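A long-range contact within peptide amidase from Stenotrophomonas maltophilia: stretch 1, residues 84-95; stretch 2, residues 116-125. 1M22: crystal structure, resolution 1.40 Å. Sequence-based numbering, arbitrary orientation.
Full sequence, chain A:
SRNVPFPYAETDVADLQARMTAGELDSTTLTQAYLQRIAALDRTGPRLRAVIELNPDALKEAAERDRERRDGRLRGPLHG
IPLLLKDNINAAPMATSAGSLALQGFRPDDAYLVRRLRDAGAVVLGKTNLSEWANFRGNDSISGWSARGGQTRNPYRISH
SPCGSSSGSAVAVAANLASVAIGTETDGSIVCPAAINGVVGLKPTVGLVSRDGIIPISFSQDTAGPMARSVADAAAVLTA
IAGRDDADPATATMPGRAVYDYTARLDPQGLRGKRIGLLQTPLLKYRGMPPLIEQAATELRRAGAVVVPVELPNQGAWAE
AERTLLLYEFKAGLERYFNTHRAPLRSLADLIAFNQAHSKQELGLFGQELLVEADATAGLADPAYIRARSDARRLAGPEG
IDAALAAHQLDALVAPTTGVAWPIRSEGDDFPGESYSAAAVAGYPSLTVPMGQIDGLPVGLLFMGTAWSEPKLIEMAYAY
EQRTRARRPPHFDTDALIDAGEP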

# COMPACT_ATOMS: atom_id res chain seq x y z
N LEU A 84 -10.06 -2.91 -5.75
CA LEU A 84 -10.15 -1.46 -5.61
C LEU A 84 -8.77 -0.83 -5.80
O LEU A 84 -7.75 -1.45 -5.51
N LEU A 85 -8.75 0.42 -6.28
CA LEU A 85 -7.51 1.14 -6.55
C LEU A 85 -7.42 2.46 -5.80
O LEU A 85 -8.37 3.25 -5.84
N LYS A 86 -6.30 2.72 -5.14
CA LYS A 86 -6.10 3.99 -4.44
C LYS A 86 -6.33 5.11 -5.46
O LYS A 86 -5.89 5.00 -6.61
N ASP A 87 -6.99 6.19 -5.04
CA ASP A 87 -7.31 7.26 -5.98
C ASP A 87 -6.21 8.17 -6.49
O ASP A 87 -6.47 9.32 -6.88
N ASN A 88 -4.97 7.69 -6.47
CA ASN A 88 -3.88 8.45 -7.08
C ASN A 88 -3.40 7.65 -8.30
O ASN A 88 -2.46 8.04 -8.99
N ILE A 89 -4.08 6.53 -8.56
CA ILE A 89 -3.76 5.65 -9.69
C ILE A 89 -4.78 5.86 -10.81
O ILE A 89 -5.98 5.66 -10.61
N ASN A 90 -4.31 6.25 -12.00
CA ASN A 90 -5.20 6.49 -13.14
C ASN A 90 -5.98 5.24 -13.54
O ASN A 90 -5.41 4.16 -13.69
N ALA A 91 -7.29 5.40 -13.73
CA ALA A 91 -8.14 4.29 -14.14
C ALA A 91 -9.45 4.78 -14.74
O ALA A 91 -10.32 5.28 -14.03
N ALA A 92 -9.58 4.65 -16.05
CA ALA A 92 -10.79 5.07 -16.73
C ALA A 92 -11.91 4.11 -16.34
O ALA A 92 -11.66 2.94 -16.03
N PRO A 93 -13.17 4.58 -16.35
CA PRO A 93 -13.63 5.93 -16.70
C PRO A 93 -13.82 6.83 -15.48
O PRO A 93 -14.49 7.86 -15.56
N MET A 94 -13.23 6.43 -14.36
CA MET A 94 -13.35 7.20 -13.13
C MET A 94 -12.36 8.35 -13.10
O MET A 94 -11.45 8.43 -13.92
N ALA A 95 -12.56 9.26 -12.16
CA ALA A 95 -11.64 10.38 -12.02
C ALA A 95 -10.48 9.87 -11.18
O ALA A 95 -10.57 8.82 -10.54
N ARG A 116 -2.42 -3.87 -16.82
CA ARG A 116 -2.01 -5.24 -16.54
C ARG A 116 -3.09 -5.99 -15.75
O ARG A 116 -3.36 -7.15 -16.04
N LEU A 117 -3.70 -5.33 -14.77
CA LEU A 117 -4.74 -5.97 -13.98
C LEU A 117 -5.96 -6.31 -14.83
O LEU A 117 -6.53 -7.39 -14.70
N ARG A 118 -6.35 -5.39 -15.70
CA ARG A 118 -7.51 -5.64 -16.54
C ARG A 118 -7.22 -6.74 -17.56
O ARG A 118 -8.09 -7.56 -17.85
N ASP A 119 -6.00 -6.77 -18.10
CA ASP A 119 -5.64 -7.81 -19.06
C ASP A 119 -5.66 -9.16 -18.35
O ASP A 119 -5.97 -10.19 -18.96
N ALA A 120 -5.35 -9.16 -17.06
CA ALA A 120 -5.35 -10.37 -16.24
C ALA A 120 -6.77 -10.80 -15.87
O ALA A 120 -6.97 -11.85 -15.26
N GLY A 121 -7.75 -9.97 -16.23
CA GLY A 121 -9.14 -10.31 -15.95
C GLY A 121 -9.75 -9.74 -14.69
O GLY A 121 -10.90 -10.04 -14.37
N ALA A 122 -9.01 -8.91 -13.96
CA ALA A 122 -9.55 -8.33 -12.74
C ALA A 122 -10.64 -7.32 -13.07
O ALA A 122 -10.64 -6.70 -14.13
N VAL A 123 -11.59 -7.18 -12.14
CA VAL A 123 -12.70 -6.26 -12.29
C VAL A 123 -12.44 -5.07 -11.36
O VAL A 123 -12.23 -5.26 -10.16
N VAL A 124 -12.44 -3.86 -11.90
CA VAL A 124 -12.21 -2.68 -11.08
C VAL A 124 -13.54 -2.21 -10.48
O VAL A 124 -14.43 -1.77 -11.20
N LEU A 125 -13.67 -2.33 -9.16
CA LEU A 125 -14.89 -1.91 -8.48
C LEU A 125 -14.97 -0.40 -8.32
O LEU A 125 -16.06 0.18 -8.33

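The apolar centre of this contact lies around Val-124. Its side chain leaves the strand sideways to stretch 1, with chi1 t at 179°. CG1 serves two partners: Leu-85 CD1 lies 3.9 Å from Val-124 CG1, and Met-94 CE lies 3.6 Å from the same Val-124 CG1. Residues from the strand and the later loop of stretch 1 thus meet on one methyl group.

Leu-85 is m,t. Its CA-to-CB bond points sideways, but the end of the side chain comes nearer stretch 2. Its two methyls bridge strand and helix: while CD1 meets Val-124, Leu-85 CD2 sits 4.1 Å from Leu-117 CD1. Leu-117 points toward stretch 1 from the helix, also as m,t.

Leu-84 and Leu-125 extend the apolar packing. Leu-84 CA and Leu-125 CA are 5.6 Å apart, the nearest CA pair across the stretches. Both side chains start sideways and both are m,t. Leu-84 CD2 reaches to 3.8 Å from Leu-125 CB. No backbone-to-backbone hydrogen bond joins the two stretches.

Met-94 points toward stretch 2 with chi angles m, t, m. The last turn of the chain places Met-94 CE against Val-124 and also near the polar edge, 4.2 Å from Arg-118 NH2. CE lies oblique to the guanidinium.

Arg-118 points toward stretch 1. Chi1 is m, and chi2 and chi3 are t, so the chain extends far enough to reach the loop. Arg-118 NH1 and Arg-118 NH2 each donate a hydrogen bond to Ala-92 O, both at 3.0 Å. The angles are 144° and 143°. The carbonyl oxygen lies at the guanidinium edge, near its plane, and accepts from both nitrogens as a fork. Both nitrogens also have hydrogen bonds elsewhere in the structure.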

# COMPACT_ATOMS: atom_id res chain seq x y z
CB LEU A 84 -10.70 -1.09 -4.23
CG LEU A 84 -12.19 -1.36 -4.03
CD1 LEU A 84 -12.50 -1.43 -2.54
CD2 LEU A 84 -13.02 -0.27 -4.70
CB LEU A 85 -7.41 1.45 -8.04
CG LEU A 85 -7.48 0.32 -9.06
CD1 LEU A 85 -7.69 0.90 -10.45
CD2 LEU A 85 -6.21 -0.52 -9.00
CB LYS A 86 -4.67 4.05 -3.89
CG LYS A 86 -4.35 5.29 -3.07
CD LYS A 86 -2.96 5.14 -2.46
CE LYS A 86 -2.56 6.32 -1.59
NZ LYS A 86 -1.22 6.10 -0.98
CB ASP A 87 -8.49 8.09 -5.46
CG ASP A 87 -9.17 8.87 -6.57
OD1 ASP A 87 -9.32 8.31 -7.69
OD2 ASP A 87 -9.56 10.03 -6.34
CB ASN A 88 -2.73 8.74 -6.10
CG ASN A 88 -2.13 7.50 -5.47
OD1 ASN A 88 -2.65 6.40 -5.61
ND2 ASN A 88 -1.03 7.69 -4.75
CB ILE A 89 -3.80 4.16 -9.25
CG1 ILE A 89 -2.81 3.93 -8.10
CG2 ILE A 89 -3.48 3.25 -10.44
CD1 ILE A 89 -2.92 2.55 -7.45
CB ASN A 90 -4.39 6.96 -14.36
CG ASN A 90 -3.72 8.30 -14.15
OD1 ASN A 90 -3.88 8.95 -13.12
ND2 ASN A 90 -2.95 8.73 -15.15
CB ALA A 91 -8.42 3.38 -12.94
CB ALA A 92 -10.58 5.05 -18.24
CB PRO A 93 -14.95 5.65 -17.40
CG PRO A 93 -15.52 4.57 -16.53
CD PRO A 93 -14.32 3.66 -16.26
CB MET A 94 -13.08 6.29 -11.93
CG MET A 94 -13.97 5.06 -11.88
SD MET A 94 -13.18 3.68 -11.03
CE MET A 94 -12.33 2.90 -12.41
CB ALA A 95 -12.33 11.54 -11.31
CB ARG A 116 -0.70 -5.27 -15.75
CG ARG A 116 0.53 -4.83 -16.55
CD ARG A 116 1.80 -5.15 -15.79
NE ARG A 116 2.05 -6.59 -15.69
CZ ARG A 116 2.47 -7.35 -16.70
NH1 ARG A 116 2.69 -6.81 -17.89
NH2 ARG A 116 2.66 -8.65 -16.52
CB LEU A 117 -5.15 -5.08 -12.81
CG LEU A 117 -4.15 -5.00 -11.66
CD1 LEU A 117 -4.54 -3.88 -10.71
CD2 LEU A 117 -4.10 -6.34 -10.93
CB ARG A 118 -7.98 -4.35 -17.21
CG ARG A 118 -8.83 -3.50 -16.26
CD ARG A 118 -9.27 -2.17 -16.86
NE ARG A 118 -10.45 -1.66 -16.16
CZ ARG A 118 -10.71 -0.37 -15.98
NH1 ARG A 118 -9.88 0.56 -16.44
NH2 ARG A 118 -11.82 -0.01 -15.35
CB ASP A 119 -4.25 -7.55 -19.65
CG ASP A 119 -4.22 -6.32 -20.54
OD1 ASP A 119 -5.20 -6.10 -21.28
OD2 ASP A 119 -3.20 -5.60 -20.52
CB ALA A 120 -4.52 -10.16 -14.98
CB ALA A 122 -8.44 -7.65 -11.94
CB VAL A 123 -14.03 -6.93 -11.88
CG1 VAL A 123 -15.16 -5.90 -11.83
CG2 VAL A 123 -14.36 -8.05 -12.86
CB VAL A 124 -11.58 -1.54 -11.90
CG1 VAL A 124 -11.37 -0.31 -11.02
CG2 VAL A 124 -10.26 -2.00 -12.50
CB LEU A 125 -14.97 -2.54 -7.09
CG LEU A 125 -15.28 -4.02 -6.93
CD1 LEU A 125 -15.11 -4.42 -5.47
CD2 LEU A 125 -16.70 -4.31 -7.40